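Local coordinates for protein type III effector HopU1 (PDB 3U0J) that is a bacterial type III effector ADP-ribosyltransferase that acts on plant immunity, probably by transferring ADP-ribose from NAD+ to arginines of target proteins, at residues 35-39 with 156-160; 90-95 with 150-155; 95-101 with 230-235. One frame throughout, in Å; residues are numbered along the deposited sequence.

How the interactions relate
The three contacts illustrate how a single pair of crossed helices can join distant parts of a chain. Interaction 2, where helix 89-99 meets helix 145-162, lies between the others, its centre about 10 Å from that of interaction 1 and about 9 Å from that of interaction 3; the centres of 1 and 3 are about 17 Å apart. Polar bonds link the first two: Ser39 OG lies 2.6 Å from Glu91 OE2, and Ser39 N 2.8 Å from Ser153 OG. Apolar packing continues toward the third, which shares Ile95 with interaction 2; Leu155 CD2 is 3.8 Å from Ile230 CG2. Interaction 3 includes part of the loop leading to Glu241, in a probable ExE motif of ADP-ribosyltransferases.

Interaction 1: residues 35-39 with 156-160; sequences ERHYS and NRLMD
Residues 35-39 form a loop, extended at 36-39, while residues 156-160 are helix, with Asp160 N bonded to Asn156 O at 2.9 Å. The closest CA atoms, of Tyr38 and Asn156, are 7.0 Å apart. Asn156 (chi1 m) donates from ND2 to His37 O at 2.8 Å, so a side chain fastens the backbone; Glu134 also bonds this ND2. The Arg36 guanidinium lays one face over Asn156 OD1, its CZ 3.2 Å away. The N-terminal loop preceding helix 41-52 straps onto helix 145-162, using Asn156 and Asp160, one turn apart. Asp160 is held twice: Arg36 NH2 forms a salt bridge to its OD1 at 2.6 Å, and Tyr38 (chi1 m) donates a very short 2.5 Å bond from OH to its OD2. Arg36 NH2 also donates to Tyr38 OH at 3.2 Å. Arg157 CD meets the ring edge at Tyr38 CD1, 3.6 Å away; Arg157 NH2 donates to Ser39 OG at 3.1 Å, and Glu91 makes a salt bridge to Arg157 and a hydrogen bond to Ser39.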
loop_
_atom_site.group_PDB
_atom_site.type_symbol
_atom_site.label_atom_id
_atom_site.label_comp_id
_atom_site.label_asym_id
_atom_site.label_seq_id
_atom_site.Cartn_x
_atom_site.Cartn_y
_atom_site.Cartn_z
ATOM N N GLU A 35 19.760 2.576 -6.432
ATOM C CA GLU A 35 19.151 2.831 -5.129
ATOM C C GLU A 35 17.772 2.203 -4.962
ATOM O O GLU A 35 16.756 2.806 -5.301
ATOM C CB GLU A 35 19.076 4.334 -4.849
ATOM C CG GLU A 35 20.354 4.912 -4.251
ATOM C CD GLU A 35 20.632 4.406 -2.835
ATOM O OE1 GLU A 35 20.652 3.165 -2.621
ATOM O OE2 GLU A 35 20.840 5.258 -1.940
ATOM N N ARG A 36 17.755 0.971 -4.471
ATOM C CA ARG A 36 16.551 0.371 -3.922
ATOM C C ARG A 36 16.834 0.151 -2.437
ATOM O O ARG A 36 17.905 -0.330 -2.055
ATOM C CB ARG A 36 16.201 -0.949 -4.609
ATOM C CG ARG A 36 16.059 -0.841 -6.121
ATOM C CD ARG A 36 14.902 -1.678 -6.663
ATOM N NE ARG A 36 14.812 -2.982 -6.007
ATOM C CZ ARG A 36 13.800 -3.835 -6.192
ATOM N NH1 ARG A 36 12.802 -3.520 -7.021
ATOM N NH2 ARG A 36 13.772 -5.004 -5.553
ATOM N N HIS A 37 15.888 0.528 -1.592
ATOM C CA HIS A 37 16.136 0.497 -0.168
ATOM C C HIS A 37 15.911 -0.893 0.424
ATOM O O HIS A 37 14.872 -1.505 0.190
ATOM C CB HIS A 37 15.267 1.525 0.554
ATOM C CG HIS A 37 15.274 1.364 2.041
ATOM N ND1 HIS A 37 16.338 1.759 2.826
ATOM C CD2 HIS A 37 14.371 0.807 2.883
ATOM C CE1 HIS A 37 16.078 1.478 4.090
ATOM N NE2 HIS A 37 14.891 0.898 4.155
ATOM N N TYR A 38 16.902 -1.376 1.174
ATOM C CA TYR A 38 16.770 -2.570 2.023
ATOM C C TYR A 38 17.105 -2.249 3.472
ATOM O O TYR A 38 18.076 -1.558 3.759
ATOM C CB TYR A 38 17.660 -3.717 1.541
ATOM C CG TYR A 38 17.307 -4.179 0.161
ATOM C CD1 TYR A 38 16.453 -5.255 -0.036
ATOM C CD2 TYR A 38 17.809 -3.521 -0.959
ATOM C CE1 TYR A 38 16.116 -5.668 -1.309
ATOM C CE2 TYR A 38 17.483 -3.927 -2.229
ATOM C CZ TYR A 38 16.636 -5.002 -2.405
ATOM O OH TYR A 38 16.305 -5.412 -3.684
ATOM N N SER A 39 16.305 -2.777 4.385
ATOM C CA SER A 39 16.461 -2.481 5.796
ATOM C C SER A 39 17.784 -2.977 6.345
ATOM O O SER A 39 18.353 -3.960 5.859
ATOM C CB SER A 39 15.323 -3.111 6.585
ATOM O OG SER A 39 15.253 -4.488 6.307
ATOM N N ASN A 156 10.541 -4.549 -1.420
ATOM C CA ASN A 156 11.728 -4.849 -2.207
ATOM C C ASN A 156 12.159 -6.318 -2.055
ATOM O O ASN A 156 12.358 -7.004 -3.066
ATOM C CB ASN A 156 12.881 -3.871 -1.913
ATOM C CG ASN A 156 12.761 -2.549 -2.693
ATOM O OD1 ASN A 156 12.156 -2.502 -3.752
ATOM N ND2 ASN A 156 13.362 -1.483 -2.170
ATOM N N ARG A 157 12.297 -6.786 -0.806
ATOM C CA ARG A 157 12.581 -8.187 -0.491
ATOM C C ARG A 157 11.627 -9.109 -1.255
ATOM O O ARG A 157 12.044 -10.100 -1.833
ATOM C CB ARG A 157 12.363 -8.452 0.999
ATOM C CG ARG A 157 13.584 -8.625 1.900
ATOM C CD ARG A 157 14.320 -7.364 1.968
ATOM N NE ARG A 157 14.932 -6.997 3.252
ATOM C CZ ARG A 157 16.231 -7.127 3.526
ATOM N NH1 ARG A 157 17.042 -7.733 2.669
ATOM N NH2 ARG A 157 16.717 -6.671 4.666
ATOM N N LEU A 158 10.336 -8.795 -1.241
ATOM C CA LEU A 158 9.345 -9.661 -1.885
ATOM C C LEU A 158 9.379 -9.592 -3.405
ATOM O O LEU A 158 9.291 -10.617 -4.078
ATOM C CB LEU A 158 7.923 -9.342 -1.411
ATOM C CG LEU A 158 7.456 -9.746 -0.011
ATOM C CD1 LEU A 158 6.179 -8.981 0.367
ATOM C CD2 LEU A 158 7.264 -11.258 0.121
ATOM N N MET A 159 9.459 -8.391 -3.963
ATOM C CA MET A 159 9.573 -8.290 -5.408
ATOM C C MET A 159 10.860 -9.011 -5.867
ATOM O O MET A 159 10.913 -9.557 -6.951
ATOM C CB MET A 159 9.493 -6.831 -5.881
ATOM C CG MET A 159 8.068 -6.270 -5.935
ATOM S SD MET A 159 7.935 -4.599 -6.598
ATOM C CE MET A 159 9.012 -3.798 -5.441
ATOM N N ASP A 160 11.884 -9.056 -5.025
ATOM C CA ASP A 160 13.132 -9.704 -5.428
ATOM C C ASP A 160 12.961 -11.178 -5.689
ATOM O O ASP A 160 13.615 -11.735 -6.575
ATOM C CB ASP A 160 14.237 -9.513 -4.401
ATOM C CG ASP A 160 14.891 -8.161 -4.511
ATOM O OD1 ASP A 160 14.631 -7.479 -5.528
ATOM O OD2 ASP A 160 15.650 -7.788 -3.582
#

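Interaction 2: residues 90-95 with 150-155; sequences EECSAI and MLSSAL
Two regular helical segments, 90-95 of helix 89-99 and 150-155 of helix 145-162, cross steeply at -107°, their axes approaching to 8.3 Å. Such closeness illustrates a general principle of helix packing: close approach is commonly allowed by a small residue on one side. Ala154 faces Glu91 with 4.9 Å between their CA atoms, and the CA atoms of Ala94 and Leu151 are 5.4 Å apart. The methyl of Ala94 is a low bump set against the start of 150-155, its CB 3.9 Å from Met150 CB and 4.1 Å from Leu151 N. Ile95 (chi1 m, chi2 t) fills the neighbouring hollow bordered by Leu151, Ala154 and Leu155: CG1 lies 3.7 Å from Leu151 CD2, and CD1 lies 3.9 Å from Ala154 CB. Ala154 CB also rests 3.6 Å from Glu91 CB. In the other direction Met150 (chi1 t, chi2 p) lays its side chain along Glu90 and Glu91, and Phe47 of helix 41-52 packs on both Met150 and Ala94. One polar bond borders this apolar core: Ser153 OG (chi1 t) donates to Glu91 OE2 at 2.5 Å. Ser39 bonds the same oxygen, and the buried carboxylate's charge is met at the border of the contact by a salt bridge from Arg157.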
loop_
_atom_site.group_PDB
_atom_site.type_symbol
_atom_site.label_atom_id
_atom_site.label_comp_id
_atom_site.label_asym_id
_atom_site.label_seq_id
_atom_site.Cartn_x
_atom_site.Cartn_y
_atom_site.Cartn_z
ATOM N N GLU A 90 9.922 -7.786 11.128
ATOM C CA GLU A 90 9.639 -6.361 11.157
ATOM C C GLU A 90 9.000 -5.941 9.826
ATOM O O GLU A 90 8.142 -5.063 9.793
ATOM C CB GLU A 90 10.910 -5.549 11.477
ATOM C CG GLU A 90 11.468 -5.773 12.892
ATOM C CD GLU A 90 12.385 -7.016 13.042
ATOM O OE1 GLU A 90 12.437 -7.876 12.131
ATOM O OE2 GLU A 90 13.063 -7.128 14.087
ATOM N N GLU A 91 9.392 -6.590 8.736
ATOM C CA GLU A 91 8.849 -6.244 7.429
ATOM C C GLU A 91 7.443 -6.796 7.257
ATOM O O GLU A 91 6.529 -6.099 6.800
ATOM C CB GLU A 91 9.781 -6.711 6.314
ATOM C CG GLU A 91 10.945 -5.770 6.110
ATOM C CD GLU A 91 12.221 -6.451 5.654
ATOM O OE1 GLU A 91 12.276 -7.703 5.659
ATOM O OE2 GLU A 91 13.172 -5.729 5.277
ATOM N N CYS A 92 7.253 -8.047 7.645
ATOM C CA CYS A 92 5.899 -8.594 7.624
ATOM C C CYS A 92 4.968 -7.686 8.409
ATOM O O CYS A 92 3.897 -7.332 7.933
ATOM C CB CYS A 92 5.873 -10.006 8.194
ATOM S SG CYS A 92 6.762 -11.154 7.160
ATOM N N SER A 93 5.405 -7.299 9.606
ATOM C CA SER A 93 4.615 -6.452 10.499
ATOM C C SER A 93 4.273 -5.101 9.867
ATOM O O SER A 93 3.165 -4.589 10.032
ATOM C CB SER A 93 5.346 -6.238 11.834
ATOM O OG SER A 93 5.631 -7.474 12.460
ATOM N N ALA A 94 5.232 -4.519 9.155
ATOM C CA ALA A 94 4.998 -3.251 8.504
ATOM C C ALA A 94 3.915 -3.449 7.439
ATOM O O ALA A 94 2.991 -2.645 7.329
ATOM C CB ALA A 94 6.261 -2.724 7.912
ATOM N N ILE A 95 3.990 -4.528 6.667
ATOM C CA ILE A 95 2.936 -4.749 5.682
ATOM C C ILE A 95 1.594 -4.930 6.390
ATOM O O ILE A 95 0.607 -4.277 6.056
ATOM C CB ILE A 95 3.182 -5.986 4.848
ATOM C CG1 ILE A 95 4.357 -5.786 3.906
ATOM C CG2 ILE A 95 1.935 -6.336 4.073
ATOM C CD1 ILE A 95 4.807 -7.088 3.299
ATOM N N MET A 150 10.598 0.650 6.413
ATOM C CA MET A 150 10.391 -0.772 6.617
ATOM C C MET A 150 9.491 -1.326 5.524
ATOM O O MET A 150 9.785 -2.384 4.966
ATOM C CB MET A 150 9.842 -1.075 8.011
ATOM C CG MET A 150 10.262 -2.457 8.559
ATOM S SD MET A 150 12.013 -2.912 8.401
ATOM C CE MET A 150 11.772 -4.635 8.487
ATOM N N LEU A 151 8.417 -0.605 5.192
ATOM C CA LEU A 151 7.478 -1.076 4.169
ATOM C C LEU A 151 8.170 -1.141 2.808
ATOM O O LEU A 151 8.023 -2.120 2.066
ATOM C CB LEU A 151 6.256 -0.170 4.076
ATOM C CG LEU A 151 4.878 -0.825 3.913
ATOM C CD1 LEU A 151 3.964 0.038 3.076
ATOM C CD2 LEU A 151 4.941 -2.212 3.337
ATOM N N SER A 152 8.932 -0.101 2.479
ATOM C CA SER A 152 9.679 -0.121 1.237
ATOM C C SER A 152 10.569 -1.359 1.172
ATOM O O SER A 152 10.542 -2.096 0.198
ATOM C CB SER A 152 10.514 1.142 1.087
ATOM O OG SER A 152 9.698 2.286 0.938
ATOM N N SER A 153 11.345 -1.595 2.220
ATOM C CA SER A 153 12.214 -2.765 2.249
ATOM C C SER A 153 11.407 -4.041 2.051
ATOM O O SER A 153 11.803 -4.912 1.289
ATOM C CB SER A 153 13.003 -2.843 3.558
ATOM O OG SER A 153 13.868 -3.969 3.577
ATOM N N ALA A 154 10.271 -4.141 2.733
ATOM C CA ALA A 154 9.458 -5.337 2.633
ATOM C C ALA A 154 9.117 -5.603 1.183
ATOM O O ALA A 154 9.327 -6.716 0.677
ATOM C CB ALA A 154 8.204 -5.204 3.444
ATOM N N LEU A 155 8.582 -4.588 0.513
ATOM C CA LEU A 155 8.173 -4.774 -0.868
ATOM C C LEU A 155 9.385 -5.122 -1.725
ATOM O O LEU A 155 9.281 -5.913 -2.645
ATOM C CB LEU A 155 7.464 -3.539 -1.404
ATOM C CG LEU A 155 6.355 -2.928 -0.541
ATOM C CD1 LEU A 155 5.679 -1.780 -1.281
ATOM C CD2 LEU A 155 5.314 -3.949 -0.084
#

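Interaction 3: residues 95-101 with 230-235; sequences IYMHTAQ and ISGSSQ
The segment 230-235 belongs to the loop joining strands 227-229 and 241-243, which probably corresponds to the ARTT loop that precedes the ExE motif in R-S-E ADP-ribosyltransferases; Glu241 lies at its far end. Here the loop packs against the C-terminal part of helix 89-99 and the residues that follow it (95-101), with Tyr96 and Ser234 in register at a CA separation of 4.8 Å. Ile230 (chi1 p, chi2 t) comes first and points at the helix: its CB lies 3.7 Å from Ile95 CG2 and its CD1 3.8 Å from Thr99 CG2. Its carbonyl O accepts both Ser233 N and Ser234 N at 2.9 Å, closing a tight turn through Ser231 and Gly232, which bulges away from the helix. Ser233, with helical backbone angles like the two residues before it, returns the chain to the contact; its CB sits 3.5 Å from Ile95 CG2, and its O, 3.3 Å from Tyr96 CA, lies near the plane of the Tyr96 ring, at the edge. Ser234 then switches to an extended conformation (psi 147°), and its CA-to-CB bond points away from the helix; its hydroxyl is hydrogen-bonded to Glu241. Gln235, its aliphatic chain straight (chi1 and chi2 t), lies across one face of the Tyr96 ring (chi1 t): its CB makes a CH-pi contact, 4.1 Å from the centroid. A shared hydroxyl completes the junction. Thr99 (chi1 p) turns OG1 back on its own helix, donating to Tyr96 O at 2.9 Å, while the same OG1 accepts Gln235 N at 3.0 Å with a nearly linear angle of 172°.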
loop_
_atom_site.group_PDB
_atom_site.type_symbol
_atom_site.label_atom_id
_atom_site.label_comp_id
_atom_site.label_asym_id
_atom_site.label_seq_id
_atom_site.Cartn_x
_atom_site.Cartn_y
_atom_site.Cartn_z
ATOM N N ILE A 95 3.990 -4.528 6.667
ATOM C CA ILE A 95 2.936 -4.749 5.682
ATOM C C ILE A 95 1.594 -4.930 6.390
ATOM O O ILE A 95 0.607 -4.277 6.056
ATOM C CB ILE A 95 3.182 -5.986 4.848
ATOM C CG1 ILE A 95 4.357 -5.786 3.906
ATOM C CG2 ILE A 95 1.935 -6.336 4.073
ATOM C CD1 ILE A 95 4.807 -7.088 3.299
ATOM N N TYR A 96 1.566 -5.827 7.367
ATOM C CA TYR A 96 0.348 -6.081 8.129
ATOM C C TYR A 96 -0.254 -4.776 8.646
ATOM O O TYR A 96 -1.414 -4.476 8.374
ATOM C CB TYR A 96 0.628 -7.029 9.297
ATOM C CG TYR A 96 -0.605 -7.459 10.067
ATOM C CD1 TYR A 96 -1.140 -6.657 11.064
ATOM C CD2 TYR A 96 -1.216 -8.682 9.814
ATOM C CE1 TYR A 96 -2.268 -7.054 11.784
ATOM C CE2 TYR A 96 -2.332 -9.092 10.522
ATOM C CZ TYR A 96 -2.862 -8.281 11.505
ATOM O OH TYR A 96 -3.989 -8.684 12.209
ATOM N N MET A 97 0.546 -3.999 9.376
ATOM C CA MET A 97 0.059 -2.788 10.025
ATOM C C MET A 97 -0.430 -1.776 9.004
ATOM O O MET A 97 -1.370 -1.029 9.270
ATOM C CB MET A 97 1.131 -2.164 10.910
ATOM C CG MET A 97 1.378 -2.940 12.183
ATOM S SD MET A 97 2.729 -2.264 13.155
ATOM C CE MET A 97 2.005 -2.539 14.752
ATOM N N HIS A 98 0.179 -1.769 7.826
ATOM C CA HIS A 98 -0.260 -0.856 6.771
ATOM C C HIS A 98 -1.594 -1.271 6.120
ATOM O O HIS A 98 -2.326 -0.414 5.614
ATOM C CB HIS A 98 0.825 -0.719 5.713
ATOM C CG HIS A 98 0.692 0.501 4.860
ATOM N ND1 HIS A 98 1.180 1.730 5.242
ATOM C CD2 HIS A 98 0.145 0.677 3.632
ATOM C CE1 HIS A 98 0.933 2.617 4.290
ATOM N NE2 HIS A 98 0.314 2.001 3.299
ATOM N N THR A 99 -1.909 -2.568 6.125
ATOM C CA THR A 99 -3.128 -3.060 5.483
ATOM C C THR A 99 -4.296 -3.095 6.459
ATOM O O THR A 99 -5.420 -3.465 6.097
ATOM C CB THR A 99 -2.950 -4.487 4.928
ATOM O OG1 THR A 99 -2.690 -5.409 6.002
ATOM C CG2 THR A 99 -1.835 -4.536 3.918
ATOM N N ALA A 100 -4.019 -2.715 7.703
ATOM C CA ALA A 100 -5.005 -2.816 8.767
ATOM C C ALA A 100 -5.687 -1.491 9.023
ATOM O O ALA A 100 -5.257 -0.447 8.552
ATOM C CB ALA A 100 -4.356 -3.320 10.053
ATOM N N GLN A 101 -6.742 -1.543 9.816
ATOM C CA GLN A 101 -7.538 -0.366 10.087
ATOM C C GLN A 101 -7.461 -0.063 11.575
ATOM O O GLN A 101 -8.161 0.829 12.041
ATOM C CB GLN A 101 -8.986 -0.657 9.707
ATOM C CG GLN A 101 -9.644 0.359 8.808
ATOM C CD GLN A 101 -9.106 0.352 7.367
ATOM O OE1 GLN A 101 -8.741 -0.698 6.813
ATOM N NE2 GLN A 101 -9.079 1.540 6.750
ATOM N N ILE A 230 1.648 -9.145 -1.325
ATOM C CA ILE A 230 1.767 -9.096 0.118
ATOM C C ILE A 230 0.625 -9.860 0.797
ATOM O O ILE A 230 0.417 -9.759 2.013
ATOM C CB ILE A 230 1.666 -7.644 0.583
ATOM C CG1 ILE A 230 0.301 -7.071 0.163
ATOM C CG2 ILE A 230 2.838 -6.817 0.034
ATOM C CD1 ILE A 230 -0.076 -5.820 0.860
ATOM N N SER A 231 -0.135 -10.608 0.013
ATOM C CA SER A 231 -1.267 -11.324 0.576
ATOM C C SER A 231 -0.863 -12.188 1.776
ATOM O O SER A 231 -1.664 -12.418 2.666
ATOM C CB SER A 231 -1.952 -12.167 -0.488
ATOM O OG SER A 231 -1.037 -13.077 -1.055
ATOM N N GLY A 232 0.381 -12.646 1.809
ATOM C CA GLY A 232 0.840 -13.455 2.930
ATOM C C GLY A 232 0.929 -12.716 4.257
ATOM O O GLY A 232 0.689 -13.292 5.310
ATOM N N SER A 233 1.269 -11.434 4.191
ATOM C CA SER A 233 1.433 -10.588 5.361
ATOM C C SER A 233 0.231 -9.721 5.643
ATOM O O SER A 233 0.152 -9.102 6.696
ATOM C CB SER A 233 2.591 -9.641 5.121
ATOM O OG SER A 233 3.809 -10.315 5.302
ATOM N N SER A 234 -0.674 -9.631 4.675
ATOM C CA SER A 234 -1.832 -8.758 4.781
ATOM C C SER A 234 -2.791 -9.193 5.890
ATOM O O SER A 234 -2.921 -10.383 6.179
ATOM C CB SER A 234 -2.567 -8.705 3.453
ATOM O OG SER A 234 -3.641 -7.780 3.539
ATOM N N GLN A 235 -3.441 -8.225 6.522
ATOM C CA GLN A 235 -4.415 -8.530 7.560
ATOM C C GLN A 235 -5.590 -9.257 6.932
ATOM O O GLN A 235 -6.285 -10.059 7.583
ATOM C CB GLN A 235 -4.919 -7.258 8.240
ATOM C CG GLN A 235 -5.943 -7.558 9.309
ATOM C CD GLN A 235 -6.414 -6.333 10.054
ATOM O OE1 GLN A 235 -6.201 -6.217 11.268
ATOM N NE2 GLN A 235 -7.074 -5.412 9.343
#